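Side-chain contacts in extracellular ligand-binding receptor (Rhodopseudomonas palustris, PDB 4F06), which binds p-hydroxybenzoic acid and probably delivers this and related lignin-derived benzoates to an ABC transporter: residues V48-V53 with Q65-K70; S113-R118 with S306-A311. All coordinates share one frame; numbering follows the deposited sequence. Where two conformers were deposited one is given.

Contact 1. Residues V48-V53 with Q65-K70. With SO4 (sulfate ion), chain H.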
# COMPACT_ATOMS: atom_id res chain seq x y z
N VAL A 48 -3.00 7.61 -18.83
CA VAL A 48 -1.66 7.89 -19.40
C VAL A 48 -0.62 7.57 -18.31
O VAL A 48 -0.72 8.11 -17.21
CB VAL A 48 -1.54 9.38 -19.82
CG1 VAL A 48 -0.18 9.65 -20.50
CG2 VAL A 48 -2.71 9.77 -20.73
N TYR A 49 0.35 6.70 -18.59
CA TYR A 49 1.27 6.22 -17.55
C TYR A 49 2.64 6.87 -17.68
O TYR A 49 3.19 6.97 -18.79
CB TYR A 49 1.41 4.67 -17.62
CG TYR A 49 0.08 3.99 -17.37
CD1 TYR A 49 -0.83 3.78 -18.40
CD2 TYR A 49 -0.26 3.61 -16.07
CE1 TYR A 49 -2.05 3.17 -18.13
CE2 TYR A 49 -1.49 3.01 -15.81
CZ TYR A 49 -2.37 2.81 -16.83
OH TYR A 49 -3.59 2.21 -16.57
N ARG A 50 3.24 7.23 -16.56
CA ARG A 50 4.59 7.77 -16.54
C ARG A 50 5.36 7.06 -15.43
O ARG A 50 4.79 6.60 -14.42
CB ARG A 50 4.54 9.28 -16.26
CG ARG A 50 3.87 10.12 -17.34
CD ARG A 50 4.66 10.06 -18.65
NE ARG A 50 4.04 10.86 -19.72
CZ ARG A 50 3.29 10.38 -20.70
NH1 ARG A 50 3.04 9.07 -20.77
NH2 ARG A 50 2.81 11.21 -21.63
N ASP A 51 6.69 7.00 -15.59
CA ASP A 51 7.51 6.11 -14.77
C ASP A 51 8.28 6.86 -13.67
O ASP A 51 9.25 7.59 -13.90
CB ASP A 51 8.46 5.37 -15.72
CG ASP A 51 9.23 4.27 -15.08
OD1 ASP A 51 9.03 3.91 -13.88
OD2 ASP A 51 10.07 3.71 -15.84
N GLU A 52 7.83 6.60 -12.45
CA GLU A 52 8.41 7.11 -11.26
C GLU A 52 9.81 6.56 -10.94
O GLU A 52 10.65 7.28 -10.32
CB GLU A 52 7.38 6.65 -10.21
CG GLU A 52 7.71 6.89 -8.81
CD GLU A 52 6.60 6.50 -7.83
OE1 GLU A 52 5.48 6.04 -8.25
OE2 GLU A 52 6.88 6.64 -6.66
N VAL A 53 10.04 5.30 -11.30
CA VAL A 53 11.34 4.57 -11.13
C VAL A 53 11.79 4.29 -9.67
O VAL A 53 11.97 3.13 -9.28
CB VAL A 53 12.50 5.21 -11.94
CG1 VAL A 53 13.75 4.31 -11.84
CG2 VAL A 53 12.11 5.38 -13.40
N GLN A 65 3.99 17.68 -13.66
CA GLN A 65 3.83 18.94 -14.39
C GLN A 65 3.68 18.68 -15.89
O GLN A 65 2.87 19.34 -16.53
CB GLN A 65 5.02 19.86 -14.12
CG GLN A 65 4.98 20.36 -12.69
CD GLN A 65 6.19 21.14 -12.27
OE1 GLN A 65 7.30 20.93 -12.80
NE2 GLN A 65 5.99 22.07 -11.32
N GLU A 66 4.43 17.73 -16.46
CA GLU A 66 4.25 17.41 -17.88
C GLU A 66 2.85 16.86 -18.15
O GLU A 66 2.21 17.16 -19.17
CB GLU A 66 5.31 16.39 -18.35
CG GLU A 66 5.20 16.01 -19.83
CD GLU A 66 4.36 14.73 -20.25
OE1 GLU A 66 3.87 13.89 -19.48
OE2 GLU A 66 4.19 14.50 -21.48
N LEU A 67 2.37 15.99 -17.27
CA LEU A 67 1.02 15.43 -17.47
C LEU A 67 -0.05 16.56 -17.40
O LEU A 67 -0.99 16.57 -18.19
CB LEU A 67 0.71 14.37 -16.42
CG LEU A 67 1.44 13.04 -16.66
CD1 LEU A 67 1.53 12.23 -15.34
CD2 LEU A 67 0.75 12.29 -17.78
N ILE A 68 0.11 17.50 -16.46
CA ILE A 68 -0.83 18.61 -16.32
C ILE A 68 -0.77 19.52 -17.56
O ILE A 68 -1.83 19.90 -18.11
CB ILE A 68 -0.52 19.42 -15.04
CG1 ILE A 68 -0.91 18.60 -13.78
CG2 ILE A 68 -1.26 20.77 -14.98
CD1 ILE A 68 -0.28 19.07 -12.49
N VAL A 69 0.44 19.86 -18.01
CA VAL A 69 0.58 20.85 -19.09
C VAL A 69 0.42 20.26 -20.50
O VAL A 69 -0.31 20.80 -21.34
CB VAL A 69 1.92 21.59 -18.96
CG1 VAL A 69 2.17 22.47 -20.18
CG2 VAL A 69 1.94 22.43 -17.69
N LYS A 70 1.11 19.15 -20.76
CA LYS A 70 1.14 18.62 -22.12
C LYS A 70 -0.03 17.68 -22.38
O LYS A 70 -0.62 17.72 -23.43
CB LYS A 70 2.50 17.97 -22.40
CG LYS A 70 3.67 18.93 -22.18
CD LYS A 70 3.58 20.14 -23.10
CE LYS A 70 4.94 20.76 -23.37
NZ LYS A 70 5.67 20.99 -22.10
S SO4 H . 1.23 8.45 -24.02
O1 SO4 H . 1.87 7.99 -25.28
O2 SO4 H . 1.55 9.90 -23.81
O3 SO4 H . -0.24 8.30 -24.12
O4 SO4 H . 1.72 7.65 -22.85

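Contact 2. Residues S113-R118 with S306-A311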
# COMPACT_ATOMS: atom_id res chain seq x y z
N SER A 113 -2.49 18.53 0.80
CA SER A 113 -3.31 19.19 -0.19
C SER A 113 -4.75 18.87 0.11
O SER A 113 -5.03 17.72 0.44
CB SER A 113 -3.03 18.64 -1.60
OG SER A 113 -3.88 19.23 -2.56
N PRO A 114 -5.70 19.79 -0.13
CA PRO A 114 -7.11 19.45 0.01
C PRO A 114 -7.59 18.49 -1.09
O PRO A 114 -8.66 17.90 -0.96
CB PRO A 114 -7.84 20.80 -0.15
CG PRO A 114 -6.88 21.63 -0.99
CD PRO A 114 -5.50 21.21 -0.47
N TYR A 115 -6.80 18.31 -2.14
CA TYR A 115 -7.26 17.58 -3.33
C TYR A 115 -6.63 16.19 -3.45
O TYR A 115 -6.63 15.62 -4.52
CB TYR A 115 -7.02 18.39 -4.61
CG TYR A 115 -7.73 19.71 -4.70
CD1 TYR A 115 -8.91 20.01 -3.99
CD2 TYR A 115 -7.23 20.69 -5.56
CE1 TYR A 115 -9.54 21.24 -4.12
CE2 TYR A 115 -7.89 21.88 -5.74
CZ TYR A 115 -9.02 22.17 -5.00
OH TYR A 115 -9.67 23.37 -5.20
N ILE A 116 -6.14 15.64 -2.35
CA ILE A 116 -5.65 14.28 -2.34
C ILE A 116 -6.71 13.35 -1.71
O ILE A 116 -7.32 13.68 -0.67
CB ILE A 116 -4.36 14.18 -1.49
CG1 ILE A 116 -3.23 14.86 -2.22
CG2 ILE A 116 -4.01 12.70 -1.22
CD1 ILE A 116 -2.00 15.06 -1.39
N VAL A 117 -6.93 12.20 -2.34
CA VAL A 117 -7.66 11.10 -1.70
C VAL A 117 -6.85 9.84 -1.86
O VAL A 117 -6.18 9.69 -2.88
CB VAL A 117 -9.10 10.98 -2.28
CG1 VAL A 117 -9.07 10.71 -3.79
CG2 VAL A 117 -9.96 9.95 -1.53
N ARG A 118 -6.84 8.96 -0.85
CA ARG A 118 -5.94 7.81 -0.88
C ARG A 118 -6.74 6.52 -0.80
O ARG A 118 -7.56 6.34 0.11
CB ARG A 118 -4.92 7.90 0.29
CG ARG A 118 -4.04 6.67 0.40
CD ARG A 118 -2.74 6.95 1.14
NE ARG A 118 -2.97 7.68 2.39
CZ ARG A 118 -1.99 8.30 3.06
NH1 ARG A 118 -0.71 8.20 2.58
NH2 ARG A 118 -2.24 9.01 4.15
N SER A 306 -13.42 20.18 -15.19
CA SER A 306 -12.50 20.28 -14.11
C SER A 306 -13.12 21.14 -13.01
O SER A 306 -13.46 22.29 -13.25
CB SER A 306 -11.18 20.83 -14.65
OG SER A 306 -10.29 20.92 -13.58
N ASP A 307 -13.29 20.57 -11.81
CA ASP A 307 -13.88 21.29 -10.68
C ASP A 307 -13.47 20.50 -9.43
O ASP A 307 -14.25 19.68 -8.90
CB ASP A 307 -15.41 21.39 -10.84
CG ASP A 307 -16.07 22.17 -9.71
OD1 ASP A 307 -15.42 22.51 -8.68
OD2 ASP A 307 -17.30 22.41 -9.82
N PRO A 308 -12.21 20.67 -8.99
CA PRO A 308 -11.69 19.81 -7.92
C PRO A 308 -12.44 19.94 -6.61
O PRO A 308 -12.56 18.96 -5.89
CB PRO A 308 -10.23 20.28 -7.78
CG PRO A 308 -10.23 21.69 -8.34
CD PRO A 308 -11.18 21.62 -9.51
N ASP A 309 -12.98 21.12 -6.28
CA ASP A 309 -13.74 21.21 -5.02
C ASP A 309 -14.96 20.28 -5.07
O ASP A 309 -15.25 19.57 -4.10
CB ASP A 309 -14.24 22.66 -4.77
CG ASP A 309 -13.14 23.62 -4.34
OD1 ASP A 309 -12.02 23.21 -4.02
OD2 ASP A 309 -13.43 24.84 -4.28
N LYS A 310 -15.69 20.28 -6.19
CA LYS A 310 -16.89 19.45 -6.33
C LYS A 310 -16.47 17.97 -6.42
O LYS A 310 -17.11 17.10 -5.83
CB LYS A 310 -17.66 19.87 -7.58
CG LYS A 310 -18.99 19.15 -7.73
CD LYS A 310 -19.88 19.73 -8.83
CE LYS A 310 -20.22 21.18 -8.63
NZ LYS A 310 -21.11 21.56 -9.76
N ALA A 311 -15.37 17.68 -7.11
CA ALA A 311 -14.91 16.30 -7.27
C ALA A 311 -14.56 15.70 -5.90
O ALA A 311 -15.00 14.59 -5.55
CB ALA A 311 -13.68 16.25 -8.18

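Contact 1. Residues V48-V53 with Q65-K70
Arg50 lays the aliphatic start of its side chain against Leu67, with CG 3.7 Å from CD1 of Leu67, while Leu67 CD2 stands 4.0 Å above the guanidinium plane of Arg50, offset toward its rim. The same methyl also meets Val48 CG1 at 3.9 Å, so one leucine packs against two residues that point from the same side of the strand. The Arg50 chain bends at chi2 (-64°), where CG meets the leucine, and this carries the head to the carboxylate of Glu66. Arg50 NE gives a hydrogen bond to Glu66 OE1 (3.0 Å, 161°), the core of a salt bridge; it reaches the oxygen from the syn side but tilted out of the carboxylate plane. Helix 57-69 is the connection of a beta-alpha-beta crossover from strand 43-51 to strand 75-78, skipping over strand 5-12, in the alpha/beta lobe of a periplasmic binding protein; it returns nearly antiparallel to the first strand (156° between the short axes). Leu67 reaches on to Ile11 of strand 5-12 and Leu76 of strand 75-78. At the guanidinium edge a sulfate, probably from the crystallisation liquor, accepts one bond from each terminal nitrogen of Arg50: NH1 to O4 and NH2 to O2, both 2.8 Å. Arg50 NH1 also donates to the carbonyl oxygen of Tyr49 at 2.9 Å, approaching from above the carbonyl plane.

Contact 2. Residues S113-R118 with S306-A311
With CG of Tyr115 turned anti to its carbonyl carbon (chi1 -62°) and CG of Asp309 placed likewise, the phenol and the carboxylate meet although the CB of Asp309 points away from the tyrosine's segment. Tyr115 is the third residue of a type I beta turn that runs from Ser113 to Ile116 and leads into strand 116-118, an outermost strand of the N-terminal lobe sheet in this periplasmic binding protein; its partners sit at the start of helix 308-315. The contact therefore ties the sheet's margin to a helix that comes nearly two hundred residues later in the chain. Pro308, in the first turn of that helix, supplies the apolar half. Its CB lies over the centre of the Tyr115 ring in a CH-pi contact, 3.5 Å from the centroid and only 12° off the ring normal. Pro308 CG comes equally close to the CE2 corner of Tyr115, at 3.5 Å. On the opposite face Pro114 CG stands 3.9 Å above the ring plane, displaced toward the rim, so that the phenol is held between two prolines. Each segment has its own local brace. Ser113 OG accepts from the backbone N of Tyr115 in an ST turn, and Asp307, at the N-cap, takes a weak bond from the backbone N of Lys310. The polar half is a short hydrogen bond: Tyr115 OH donates to Asp309 OD1 at 2.6 Å, with that oxygen near the plane of the ring but approached by the hydroxyl from 45° above the carboxylate plane.

How the contacts relate
Both contacts attach a helix to the same N-terminal lobe sheet, and their comparison illustrates how one framework can be secured by local and by distant chain. Contact 1 joins elements only 12 residues apart, whereas contact 2 spans 188 residues. Their centres are 18 Å apart and their nearest atoms about 9 Å, so they do not touch. Each pairs an apolar overlap with a polar bond, charged on both sides in contact 1 only. Two p-hydroxybenzoic acid pockets are seen, and the segments stand in the second shell of the one lined by Tyr80, Phe81 and Ala104: Glu52 accepts from the backbone N of Tyr80 and of Phe81, and Arg118 donates to the carbonyl of Ala104.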